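Local coordinates for protein hydrogenase maturation factor (Thermoanaerobacter tengcongensis, PDB 3VTH) that probably transfers a carbamoyl group from carbamoyl phosphate to the C-terminal cysteine of HypE, using ATP, during maturation of [NiFe]-hydrogenases, at residues I19-G24 and G103-S108; S192-G197 and F355-R360; V370-A375 and Q705-L710; H459-G464 and E480-H485. All coordinates share one frame; numbering follows the deposited sequence.

Interaction 1 of 4, residues I19-G24 and G103-S108. With PO4 (phosphate ion), chain E.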
# COMPACT_ATOMS: atom_id res chain seq x y z
N ILE A 19 18.12 -1.12 5.10
CA ILE A 19 18.19 -0.24 3.95
C ILE A 19 19.42 0.65 4.15
O ILE A 19 19.38 1.66 4.85
CB ILE A 19 16.90 0.58 3.74
CG1 ILE A 19 15.70 -0.38 3.55
CG2 ILE A 19 17.06 1.56 2.53
CD1 ILE A 19 14.32 0.32 3.43
N VAL A 20 20.54 0.22 3.58
CA VAL A 20 21.82 0.86 3.86
C VAL A 20 22.61 1.15 2.57
O VAL A 20 23.78 1.53 2.63
CB VAL A 20 22.65 0.02 4.85
CG1 VAL A 20 21.92 -0.11 6.20
CG2 VAL A 20 22.94 -1.39 4.27
N GLN A 21 21.96 0.95 1.42
CA GLN A 21 22.59 1.23 0.11
C GLN A 21 21.68 2.20 -0.64
O GLN A 21 20.46 2.18 -0.43
CB GLN A 21 22.77 -0.03 -0.73
CG GLN A 21 23.62 -1.11 -0.06
CD GLN A 21 23.83 -2.32 -0.94
OE1 GLN A 21 23.22 -2.44 -2.01
NE2 GLN A 21 24.69 -3.23 -0.49
N GLY A 22 22.28 3.04 -1.48
CA GLY A 22 21.55 4.10 -2.17
C GLY A 22 21.08 5.22 -1.27
O GLY A 22 20.10 5.93 -1.59
N VAL A 23 21.77 5.41 -0.16
CA VAL A 23 21.37 6.40 0.84
C VAL A 23 22.54 7.35 1.10
O VAL A 23 22.47 8.20 1.99
CB VAL A 23 20.86 5.73 2.17
CG1 VAL A 23 19.72 4.75 1.87
CG2 VAL A 23 21.99 4.96 2.90
N GLY A 24 23.60 7.23 0.32
CA GLY A 24 24.82 8.01 0.57
C GLY A 24 25.58 7.55 1.80
O GLY A 24 26.28 8.34 2.44
N GLY A 103 25.20 -12.66 -0.39
CA GLY A 103 24.11 -12.46 0.54
C GLY A 103 22.88 -11.82 -0.09
O GLY A 103 22.61 -12.00 -1.25
N PHE A 104 22.13 -11.08 0.69
CA PHE A 104 21.02 -10.31 0.18
C PHE A 104 20.86 -9.07 1.00
O PHE A 104 21.28 -9.01 2.12
CB PHE A 104 19.72 -11.11 0.20
CG PHE A 104 19.19 -11.35 1.56
CD1 PHE A 104 19.78 -12.25 2.38
CD2 PHE A 104 18.15 -10.62 2.03
CE1 PHE A 104 19.32 -12.45 3.62
CE2 PHE A 104 17.70 -10.82 3.27
CZ PHE A 104 18.28 -11.74 4.07
N VAL A 105 20.27 -8.05 0.40
CA VAL A 105 20.14 -6.77 1.06
C VAL A 105 18.81 -6.12 0.67
O VAL A 105 18.38 -6.21 -0.49
CB VAL A 105 21.35 -5.83 0.73
CG1 VAL A 105 21.45 -5.57 -0.77
CG2 VAL A 105 21.25 -4.49 1.50
N PRO A 106 18.14 -5.48 1.63
CA PRO A 106 16.95 -4.70 1.28
C PRO A 106 17.26 -3.59 0.26
O PRO A 106 18.43 -3.17 0.14
CB PRO A 106 16.54 -4.09 2.62
CG PRO A 106 17.01 -5.10 3.64
CD PRO A 106 18.32 -5.60 3.10
N VAL A 107 16.23 -3.13 -0.45
CA VAL A 107 16.32 -2.08 -1.46
C VAL A 107 15.45 -0.90 -1.01
O VAL A 107 14.31 -1.09 -0.55
CB VAL A 107 15.90 -2.61 -2.86
CG1 VAL A 107 15.64 -1.46 -3.87
CG2 VAL A 107 17.00 -3.55 -3.43
N SER A 108 16.00 0.31 -1.13
CA SER A 108 15.28 1.52 -0.77
C SER A 108 14.03 1.74 -1.64
O SER A 108 14.09 1.53 -2.85
CB SER A 108 16.18 2.76 -0.88
OG SER A 108 15.45 3.94 -0.52
P PO4 E . 25.30 4.49 -1.09
O1 PO4 E . 24.57 5.62 -1.76
O2 PO4 E . 24.74 4.24 0.29
O3 PO4 E . 25.10 3.25 -1.91
O4 PO4 E . 26.77 4.83 -0.98
O HOH W 1 18.72 0.49 -1.90
O HOH W 2 20.19 -2.14 -2.06
O HOH W 3 19.50 -0.80 0.85

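Interaction 2 of 4, residues S192-G197 and F355-R360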
# COMPACT_ATOMS: atom_id res chain seq x y z
N SER A 192 16.46 13.21 -20.52
CA SER A 192 15.71 14.38 -20.96
C SER A 192 14.22 14.06 -21.21
O SER A 192 13.84 12.90 -21.48
CB SER A 192 16.36 14.98 -22.20
OG SER A 192 16.69 13.97 -23.13
N LEU A 193 13.40 15.09 -21.09
CA LEU A 193 11.99 15.01 -21.45
C LEU A 193 11.79 14.97 -22.96
O LEU A 193 12.61 15.49 -23.73
CB LEU A 193 11.23 16.22 -20.89
CG LEU A 193 11.28 16.40 -19.36
CD1 LEU A 193 10.75 17.79 -18.97
CD2 LEU A 193 10.53 15.27 -18.64
N SER A 194 10.68 14.38 -23.36
CA SER A 194 10.27 14.38 -24.75
C SER A 194 8.75 14.59 -24.77
O SER A 194 7.99 13.83 -24.13
CB SER A 194 10.69 13.07 -25.42
OG SER A 194 10.11 12.96 -26.72
N PHE A 195 8.32 15.65 -25.45
CA PHE A 195 6.90 15.96 -25.58
C PHE A 195 6.40 15.47 -26.94
O PHE A 195 6.99 15.75 -27.97
CB PHE A 195 6.63 17.47 -25.43
CG PHE A 195 5.17 17.84 -25.58
CD1 PHE A 195 4.29 17.72 -24.50
CD2 PHE A 195 4.68 18.32 -26.78
CE1 PHE A 195 2.95 18.06 -24.62
CE2 PHE A 195 3.33 18.68 -26.92
CZ PHE A 195 2.47 18.55 -25.84
N VAL A 196 5.28 14.75 -26.91
CA VAL A 196 4.64 14.26 -28.13
C VAL A 196 3.18 14.66 -28.09
O VAL A 196 2.43 14.30 -27.18
CB VAL A 196 4.70 12.71 -28.25
CG1 VAL A 196 4.17 12.26 -29.62
CG2 VAL A 196 6.11 12.19 -28.03
N GLY A 197 2.76 15.42 -29.09
CA GLY A 197 1.38 15.82 -29.20
C GLY A 197 1.27 16.53 -30.52
O GLY A 197 1.72 16.00 -31.55
N PHE A 355 1.66 13.52 -24.64
CA PHE A 355 2.51 12.70 -23.79
C PHE A 355 3.75 13.45 -23.35
O PHE A 355 4.36 14.16 -24.15
CB PHE A 355 2.96 11.43 -24.54
CG PHE A 355 1.84 10.49 -24.89
CD1 PHE A 355 1.67 9.31 -24.17
CD2 PHE A 355 0.99 10.77 -25.97
CE1 PHE A 355 0.62 8.42 -24.49
CE2 PHE A 355 -0.04 9.90 -26.31
CZ PHE A 355 -0.23 8.72 -25.57
N LEU A 356 4.11 13.28 -22.07
CA LEU A 356 5.41 13.72 -21.59
C LEU A 356 6.25 12.48 -21.27
O LEU A 356 6.11 11.87 -20.20
CB LEU A 356 5.31 14.64 -20.36
CG LEU A 356 6.63 15.27 -19.92
CD1 LEU A 356 7.13 16.32 -20.93
CD2 LEU A 356 6.53 15.89 -18.51
N LEU A 357 7.09 12.13 -22.23
CA LEU A 357 7.98 10.98 -22.15
C LEU A 357 9.33 11.36 -21.52
O LEU A 357 9.62 12.54 -21.33
CB LEU A 357 8.25 10.51 -23.58
CG LEU A 357 7.41 9.49 -24.35
CD1 LEU A 357 5.95 9.33 -23.88
CD2 LEU A 357 7.49 9.75 -25.83
N ASN A 358 10.14 10.35 -21.18
CA ASN A 358 11.56 10.58 -20.92
C ASN A 358 12.36 9.33 -21.25
O ASN A 358 11.79 8.25 -21.44
CB ASN A 358 11.80 11.06 -19.47
CG ASN A 358 11.60 9.98 -18.44
OD1 ASN A 358 12.30 8.95 -18.44
ND2 ASN A 358 10.67 10.22 -17.51
N ASN A 359 13.68 9.45 -21.33
CA ASN A 359 14.49 8.32 -21.75
C ASN A 359 15.22 7.62 -20.60
O ASN A 359 16.21 6.96 -20.83
CB ASN A 359 15.48 8.73 -22.87
CG ASN A 359 16.43 9.83 -22.43
OD1 ASN A 359 16.25 10.45 -21.37
ND2 ASN A 359 17.45 10.07 -23.22
N ARG A 360 14.74 7.77 -19.36
CA ARG A 360 15.28 6.97 -18.25
C ARG A 360 14.40 5.73 -18.08
O ARG A 360 13.23 5.84 -17.69
CB ARG A 360 15.35 7.77 -16.93
CG ARG A 360 15.99 6.98 -15.74
CD ARG A 360 16.08 7.80 -14.44
NE ARG A 360 14.77 8.32 -14.02
CZ ARG A 360 14.60 9.38 -13.22
NH1 ARG A 360 15.65 10.03 -12.74
NH2 ARG A 360 13.38 9.79 -12.90
O HOH W 4 19.00 12.55 -22.55

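Interaction 3 of 4, residues V370-A375 and Q705-L710. With AP2 (phosphomethylphosphonic acid adenosyl ester), chain H.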
# COMPACT_ATOMS: atom_id res chain seq x y z
N VAL A 370 -1.54 4.68 -1.32
CA VAL A 370 -2.72 5.36 -0.78
C VAL A 370 -2.74 5.08 0.71
O VAL A 370 -2.71 3.93 1.13
CB VAL A 370 -4.04 4.86 -1.44
CG1 VAL A 370 -5.25 5.60 -0.86
CG2 VAL A 370 -3.98 5.03 -2.98
N THR A 371 -2.78 6.14 1.51
CA THR A 371 -2.69 5.98 2.96
C THR A 371 -3.63 6.94 3.69
O THR A 371 -4.37 7.69 3.06
CB THR A 371 -1.25 6.09 3.45
OG1 THR A 371 -1.15 5.50 4.76
CG2 THR A 371 -0.81 7.57 3.50
N SER A 372 -3.62 6.87 5.02
CA SER A 372 -4.53 7.67 5.83
C SER A 372 -4.02 7.64 7.26
O SER A 372 -3.13 6.86 7.58
CB SER A 372 -5.94 7.06 5.80
OG SER A 372 -5.96 5.78 6.47
N PHE A 373 -4.61 8.47 8.11
CA PHE A 373 -4.29 8.41 9.53
C PHE A 373 -5.60 8.30 10.27
O PHE A 373 -6.50 9.12 10.08
CB PHE A 373 -3.51 9.66 9.99
CG PHE A 373 -2.86 9.49 11.34
CD1 PHE A 373 -1.55 8.99 11.43
CD2 PHE A 373 -3.55 9.79 12.51
CE1 PHE A 373 -0.93 8.82 12.69
CE2 PHE A 373 -2.94 9.62 13.77
CZ PHE A 373 -1.63 9.13 13.85
N ASN A 374 -5.72 7.28 11.11
CA ASN A 374 -6.97 7.09 11.85
C ASN A 374 -6.73 6.29 13.11
O ASN A 374 -5.92 5.36 13.11
CB ASN A 374 -8.02 6.40 10.96
CG ASN A 374 -9.38 6.30 11.61
OD1 ASN A 374 -9.87 7.27 12.23
ND2 ASN A 374 -10.00 5.12 11.50
N ALA A 375 -7.43 6.67 14.17
CA ALA A 375 -7.37 6.01 15.47
C ALA A 375 -5.94 5.83 15.93
O ALA A 375 -5.51 4.72 16.26
CB ALA A 375 -8.12 4.66 15.42
N GLN A 705 -11.38 -0.77 6.66
CA GLN A 705 -11.15 0.48 5.93
C GLN A 705 -12.18 1.56 6.30
O GLN A 705 -11.96 2.74 6.05
CB GLN A 705 -11.19 0.23 4.43
CG GLN A 705 -10.02 -0.64 3.92
CD GLN A 705 -10.25 -1.08 2.50
OE1 GLN A 705 -11.18 -1.85 2.21
NE2 GLN A 705 -9.40 -0.61 1.60
N ASN A 706 -13.29 1.14 6.88
CA ASN A 706 -14.29 2.08 7.40
C ASN A 706 -13.70 2.77 8.64
O ASN A 706 -13.42 2.10 9.66
CB ASN A 706 -15.56 1.29 7.76
CG ASN A 706 -16.72 2.18 8.16
OD1 ASN A 706 -16.62 2.97 9.09
ND2 ASN A 706 -17.83 2.05 7.44
N ARG A 707 -13.47 4.08 8.53
CA ARG A 707 -12.79 4.84 9.58
C ARG A 707 -13.55 4.80 10.92
O ARG A 707 -12.96 4.68 11.99
CB ARG A 707 -12.57 6.30 9.15
CG ARG A 707 -11.67 6.48 7.93
CD ARG A 707 -11.61 7.95 7.47
NE ARG A 707 -11.16 8.80 8.57
CZ ARG A 707 -9.88 9.15 8.78
NH1 ARG A 707 -8.92 8.74 7.96
NH2 ARG A 707 -9.58 9.91 9.82
N TYR A 708 -14.87 4.90 10.83
CA TYR A 708 -15.74 4.93 11.99
C TYR A 708 -15.76 3.59 12.73
O TYR A 708 -15.51 3.55 13.94
CB TYR A 708 -17.15 5.34 11.55
CG TYR A 708 -18.08 5.65 12.70
CD1 TYR A 708 -18.06 6.90 13.33
CD2 TYR A 708 -18.99 4.70 13.15
CE1 TYR A 708 -18.92 7.20 14.39
CE2 TYR A 708 -19.87 4.98 14.19
CZ TYR A 708 -19.81 6.23 14.82
OH TYR A 708 -20.69 6.49 15.85
N LEU A 709 -16.02 2.50 12.00
CA LEU A 709 -15.95 1.15 12.60
C LEU A 709 -14.64 0.90 13.32
O LEU A 709 -14.62 0.42 14.45
CB LEU A 709 -16.13 0.05 11.54
CG LEU A 709 -17.48 -0.20 10.87
CD1 LEU A 709 -17.40 -1.49 10.07
CD2 LEU A 709 -18.63 -0.27 11.89
N LEU A 710 -13.53 1.21 12.65
CA LEU A 710 -12.21 0.99 13.24
C LEU A 710 -12.00 1.84 14.50
O LEU A 710 -11.67 1.30 15.56
CB LEU A 710 -11.10 1.28 12.22
CG LEU A 710 -9.70 0.91 12.76
CD1 LEU A 710 -9.58 -0.60 12.96
CD2 LEU A 710 -8.55 1.46 11.88
PB AP2 H . -12.54 -9.79 0.25
O1B AP2 H . -13.87 -9.24 0.71
O2B AP2 H . -11.74 -10.53 1.28
O3B AP2 H . -12.64 -10.48 -1.09
C3A AP2 H . -11.59 -8.29 -0.11
PA AP2 H . -11.19 -7.26 1.34
O1A AP2 H . -10.22 -6.27 0.72
O2A AP2 H . -10.80 -8.01 2.59
O5' AP2 H . -12.58 -6.52 1.71
C5' AP2 H . -13.06 -5.53 0.80
C4' AP2 H . -14.50 -5.30 1.20
O4' AP2 H . -14.55 -4.55 2.41
C3' AP2 H . -15.25 -4.46 0.19
O3' AP2 H . -15.66 -5.25 -0.93
C2' AP2 H . -16.40 -3.97 1.05
O2' AP2 H . -17.37 -5.02 1.08
C1' AP2 H . -15.75 -3.77 2.43
N9 AP2 H . -15.49 -2.31 2.59
C8 AP2 H . -14.66 -1.53 1.86
N7 AP2 H . -14.72 -0.23 2.25
C5 AP2 H . -15.61 -0.16 3.25
C6 AP2 H . -16.16 0.92 4.12
N6 AP2 H . -15.75 2.20 4.00
N1 AP2 H . -17.10 0.56 5.04
C2 AP2 H . -17.51 -0.72 5.20
N3 AP2 H . -17.06 -1.74 4.43
C4 AP2 H . -16.13 -1.52 3.47
O HOH W 5 -6.44 10.38 6.96
O HOH W 6 -7.64 11.59 10.47

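Interaction 4 of 4, residues H459-G464 and E480-H485. With FE (Fe (III) ion), chain I; AP2 (phosphomethylphosphonic acid adenosyl ester), chain H; PO4 (phosphate ion), chain M.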
# COMPACT_ATOMS: atom_id res chain seq x y z
N HIS A 459 -0.80 -20.37 0.38
CA HIS A 459 -1.87 -19.88 -0.48
C HIS A 459 -3.21 -19.93 0.23
O HIS A 459 -3.35 -20.60 1.27
CB HIS A 459 -1.91 -20.70 -1.79
CG HIS A 459 -2.29 -22.14 -1.59
ND1 HIS A 459 -3.60 -22.56 -1.49
CD2 HIS A 459 -1.52 -23.24 -1.47
CE1 HIS A 459 -3.62 -23.88 -1.33
NE2 HIS A 459 -2.37 -24.31 -1.32
N ASP A 460 -4.19 -19.22 -0.33
CA ASP A 460 -5.54 -19.21 0.20
C ASP A 460 -6.23 -20.55 -0.04
O ASP A 460 -5.97 -21.23 -1.05
CB ASP A 460 -6.35 -18.10 -0.48
CG ASP A 460 -7.53 -17.63 0.38
OD1 ASP A 460 -7.39 -16.61 1.07
OD2 ASP A 460 -8.60 -18.27 0.33
N MET A 461 -7.14 -20.92 0.85
CA MET A 461 -7.96 -22.12 0.62
C MET A 461 -8.85 -22.02 -0.62
O MET A 461 -9.24 -23.04 -1.16
CB MET A 461 -8.81 -22.46 1.84
CG MET A 461 -8.00 -22.89 3.04
SD MET A 461 -9.02 -23.11 4.50
CE MET A 461 -7.84 -23.94 5.55
N HIS A 462 -9.19 -20.79 -1.05
CA HIS A 462 -10.04 -20.59 -2.23
C HIS A 462 -9.36 -21.19 -3.46
O HIS A 462 -8.29 -20.72 -3.87
CB HIS A 462 -10.30 -19.08 -2.46
CG HIS A 462 -11.40 -18.79 -3.44
ND1 HIS A 462 -12.50 -18.03 -3.11
CD2 HIS A 462 -11.55 -19.14 -4.73
CE1 HIS A 462 -13.30 -17.93 -4.16
NE2 HIS A 462 -12.75 -18.59 -5.16
N LYS A 463 -9.97 -22.21 -4.07
CA LYS A 463 -9.33 -22.91 -5.21
C LYS A 463 -9.46 -22.15 -6.54
O LYS A 463 -8.78 -22.50 -7.51
CB LYS A 463 -9.91 -24.32 -5.39
CG LYS A 463 -9.93 -25.21 -4.14
CD LYS A 463 -10.63 -26.54 -4.44
CE LYS A 463 -10.78 -27.41 -3.19
NZ LYS A 463 -9.44 -27.71 -2.58
N GLY A 464 -10.34 -21.16 -6.60
CA GLY A 464 -10.56 -20.39 -7.83
C GLY A 464 -9.62 -19.19 -8.06
O GLY A 464 -9.54 -18.68 -9.17
N GLU A 480 -2.08 -24.45 2.89
CA GLU A 480 -3.29 -23.68 2.65
C GLU A 480 -3.63 -22.90 3.91
O GLU A 480 -3.51 -23.42 5.02
CB GLU A 480 -4.47 -24.58 2.21
CG GLU A 480 -4.93 -25.63 3.25
CD GLU A 480 -6.16 -26.44 2.80
OE1 GLU A 480 -6.75 -27.16 3.65
OE2 GLU A 480 -6.54 -26.35 1.60
N VAL A 481 -4.05 -21.65 3.72
CA VAL A 481 -4.30 -20.72 4.81
C VAL A 481 -5.70 -20.14 4.63
O VAL A 481 -6.03 -19.60 3.57
CB VAL A 481 -3.25 -19.58 4.83
CG1 VAL A 481 -3.58 -18.54 5.91
CG2 VAL A 481 -1.82 -20.16 5.01
N GLN A 482 -6.54 -20.27 5.66
CA GLN A 482 -7.88 -19.71 5.56
C GLN A 482 -7.78 -18.18 5.52
O GLN A 482 -6.97 -17.60 6.23
CB GLN A 482 -8.76 -20.19 6.72
CG GLN A 482 -10.26 -20.02 6.42
CD GLN A 482 -10.76 -18.60 6.67
OE1 GLN A 482 -10.30 -17.93 7.59
NE2 GLN A 482 -11.72 -18.15 5.85
N HIS A 483 -8.62 -17.56 4.69
CA HIS A 483 -8.54 -16.13 4.35
C HIS A 483 -8.58 -15.20 5.57
O HIS A 483 -7.78 -14.27 5.68
CB HIS A 483 -9.71 -15.78 3.42
CG HIS A 483 -9.64 -14.40 2.85
ND1 HIS A 483 -8.92 -14.10 1.71
CD2 HIS A 483 -10.23 -13.24 3.23
CE1 HIS A 483 -9.06 -12.81 1.43
NE2 HIS A 483 -9.85 -12.27 2.33
N HIS A 484 -9.54 -15.44 6.46
CA HIS A 484 -9.72 -14.57 7.61
C HIS A 484 -8.65 -14.77 8.66
O HIS A 484 -8.22 -13.81 9.29
CB HIS A 484 -11.17 -14.66 8.12
CG HIS A 484 -12.14 -14.28 7.04
ND1 HIS A 484 -12.66 -15.20 6.16
CD2 HIS A 484 -12.56 -13.06 6.63
CE1 HIS A 484 -13.41 -14.57 5.27
NE2 HIS A 484 -13.37 -13.28 5.53
N HIS A 485 -8.19 -16.01 8.82
CA HIS A 485 -7.04 -16.28 9.64
C HIS A 485 -5.86 -15.44 9.14
O HIS A 485 -5.18 -14.80 9.94
CB HIS A 485 -6.73 -17.80 9.64
CG HIS A 485 -5.66 -18.22 10.60
ND1 HIS A 485 -4.97 -19.41 10.47
CD2 HIS A 485 -5.14 -17.61 11.70
CE1 HIS A 485 -4.09 -19.51 11.44
NE2 HIS A 485 -4.16 -18.43 12.19
FE FE I . -10.50 -10.20 2.76
PB AP2 H . -12.54 -9.79 0.25
O1B AP2 H . -13.87 -9.24 0.71
O2B AP2 H . -11.74 -10.53 1.28
O3B AP2 H . -12.64 -10.48 -1.09
C3A AP2 H . -11.59 -8.29 -0.11
PA AP2 H . -11.19 -7.26 1.34
O1A AP2 H . -10.22 -6.27 0.72
O2A AP2 H . -10.80 -8.01 2.59
O5' AP2 H . -12.58 -6.52 1.71
C5' AP2 H . -13.06 -5.53 0.80
C4' AP2 H . -14.50 -5.30 1.20
O4' AP2 H . -14.55 -4.55 2.41
C3' AP2 H . -15.25 -4.46 0.19
O3' AP2 H . -15.66 -5.25 -0.93
C2' AP2 H . -16.40 -3.97 1.05
O2' AP2 H . -17.37 -5.02 1.08
C1' AP2 H . -15.75 -3.77 2.43
N9 AP2 H . -15.49 -2.31 2.59
C8 AP2 H . -14.66 -1.53 1.86
N7 AP2 H . -14.72 -0.23 2.25
C5 AP2 H . -15.61 -0.16 3.25
C6 AP2 H . -16.16 0.92 4.12
N6 AP2 H . -15.75 2.20 4.00
N1 AP2 H . -17.10 0.56 5.04
C2 AP2 H . -17.51 -0.72 5.20
N3 AP2 H . -17.06 -1.74 4.43
C4 AP2 H . -16.13 -1.52 3.47
P PO4 M . -15.79 -17.45 -7.51
O1 PO4 M . -15.76 -16.10 -8.18
O2 PO4 M . -15.69 -17.27 -6.02
O3 PO4 M . -17.10 -18.13 -7.85
O4 PO4 M . -14.62 -18.28 -8.01
O HOH W 7 -5.23 -16.92 2.68
O HOH W 8 -9.90 -19.19 2.59
O HOH W 9 -9.43 -25.55 -0.20

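Interaction 1 of 4, residues I19-G24 and G103-S108
I19 and Q21, at the start of the phosphate-binding loop of the acylphosphatase fold, meet V105, P106 and S108. That loop joins strand 10-17 to helix 25-35. The residues it meets lie in the loop between strand 93-95 and helix 115-121. I19 splits its two branches between two partners. CG1 of I19 lies 3.9 Å from CB of P106, and the two side chains cross obliquely. CG2 of I19 sits 3.7 Å from CB of S108. With CG1 anti to the carbonyl carbon and CG2 anti to the backbone N (chi1 -59°), each branch faces a different residue. Q21 sets its amide against the methyls of V105, with OE1 3.8 Å from V105 CG1.

No direct hydrogen bond crosses the contact; waters link the polar atoms instead. One water donates to Q21 O at 2.8 Å and accepts from S108 N. Another accepts from Q21 N and lies 2.7 Å from P106 O. A further water sits between Q21 OE1 and P106 O. The Q21 amide is itself fixed from outside: NE2 bonds to G48 O and OE1 to Y151 N.

The next layer is the bound phosphate, probably from the crystallisation liquor. It is gripped by the backbone N atoms of G22, V23, G24 and F25 and by R26 NE. R26 and N44 are the predicted active-site residues, so the ion probably marks the phosphate site of an acyl phosphate. G22 and G24 have positive phi, which favours glycine and is consistent with the loop curling round the ion. G22 N points almost straight at phosphate O3, 2.9 Å away, with an angle of 165° at the hydrogen.

Interaction 2 of 4, residues S192-G197 and F355-R360
Residues L193-V196 pair antiparallel with F355-N358, forming one edge of the mixed sheet of the YrdC-like region. Strand 193-196 is an outermost strand of it within this chain. S194 faces L357 and V196 faces F355 as hydrogen-bonded pairs. L357 N to S194 O is 2.7 Å, and V196 N to F355 O is 3.0 Å with an angle of 170°. L193 with N358 and F195 with L356 are the non-hydrogen-bonded pairs.

On the face of L193 and F195, CD2 of L193 lies 4.0 Å from CD2 of L356. The leucines cross at a slant, and helix 204-213 packs against them. An alanine at L356 would probably leave the L193 methyl without this apolar partner and open a gap beneath the helix. On the other face V196 CG2 meets L357 CD2 at 3.6 Å.

Beyond the strands, the side chain of N359 takes over the pairing. Its OD1 accepts from S192 N at 2.9 Å, while a water joins its ND2 to S192 OG. N358 OD1 accepts from R360 N in an Asx turn. The arrangement is an antiparallel edge-strand pairing, here joining the chain just past the second zinc site to the YrdC-like sheet.

Interaction 3 of 4, residues V370-A375 and Q705-L710
N374 and R707 grip each other where strand 370-374 of the YrdC-like region meets the start of helix 707-719 in the Kae1-like, actin-ATPase-type domain. The tight part is N374. Its ND2 donates to R707 O at 3.0 Å, in the carbonyl plane and on a lone pair. CG of N374 is anti to the backbone N (chi1 -174°), which sets CG out toward the helix. L710 CD2 packs 4.0 Å from the same ND2. N374 CB lies over one face of the R707 guanidinium, near its rim, and OD1 is on a face too.

The looser side is watery. NH1 and NH2 of R707 both reach F373 O end-on, each at 3.2 Å and bent. A water joins F373 O to NH2, and another accepts from F373 N and, weakly, from NH1. An alanine at R707 would probably leave F373 O without its two guanidinium donors and open a gap beside N374.

N706, one residue before R707, is the helix N-cap. Its OD1 accepts from L709 N at 3.0 Å. The other branch of the same amide, which also bonds to H674 NE2, meets the adenine of the bound nucleotide analogue: ND2 of N706 donates to N1 of AP2 at 2.9 Å.

Interaction 4 of 4, residues H459-G464 and E480-H485
The H459 ring carries E480 CA over one face, a CH-pi contact with CA 4.2 Å from the ring centroid. At its edge, ND1 of H459 donates in the ring plane to D460 O, which fixes the ring's rotation. The H483 ring is held by its edge. ND1 of H483 donates to D460 OD1 at 3.0 Å, on the syn side and 27° out of the carboxylate plane. From the same ring, NE2 binds the iron ion at 2.2 Å. The H484 ring has H483 CD2 over one face, and its ND1 accepts from Q482 NE2 in the ring plane.

D460 is gripped on both oxygens. OD2 accepts from H462 N at 2.9 Å through its anti lone pair, which closes an Asx turn. One water joins OD1 to V481 O and a second joins OD2 to H483 N. M461 lies across E480 and Q482 at about a right angle, with SD 3.7 Å from Q482 CB.

The backbones pair in parallel. V481 N bonds to H459 O at 2.8 Å, and M461 N to V481 O. Strands 456-460 and 478-481 flank helix 466-473 in a beta-alpha-beta crossover.

H487, D507, D734 and two AP2 oxygens complete the iron site. D460 thus acts as a second-shell residue. By holding the ND1 hydrogen of H483, it probably helps to keep NE2 turned to the metal, and may polarise the ring to strengthen that bond.

How the interactions relate
Interactions 1, 3 and 4 are buried, while interaction 2 is partly exposed at a sheet edge. Interactions 2 and 3 reach the same mixed sheet, at strands 354-358 and 370-374, yet their centres are about 38 Å apart. Their chemistry differs: backbone pairing in interaction 2, bonds from side chains to backbone oxygens in interaction 3, between the YrdC-like and Kae1-like regions. Interactions 3 and 4 serve one nucleotide site, the first at the adenine and the second at the phosphates through iron. Interaction 4 also pairs strands, but in parallel. Interaction 1 stands apart and relies on apolar contacts and bridging waters, with a phosphate held by its own loop.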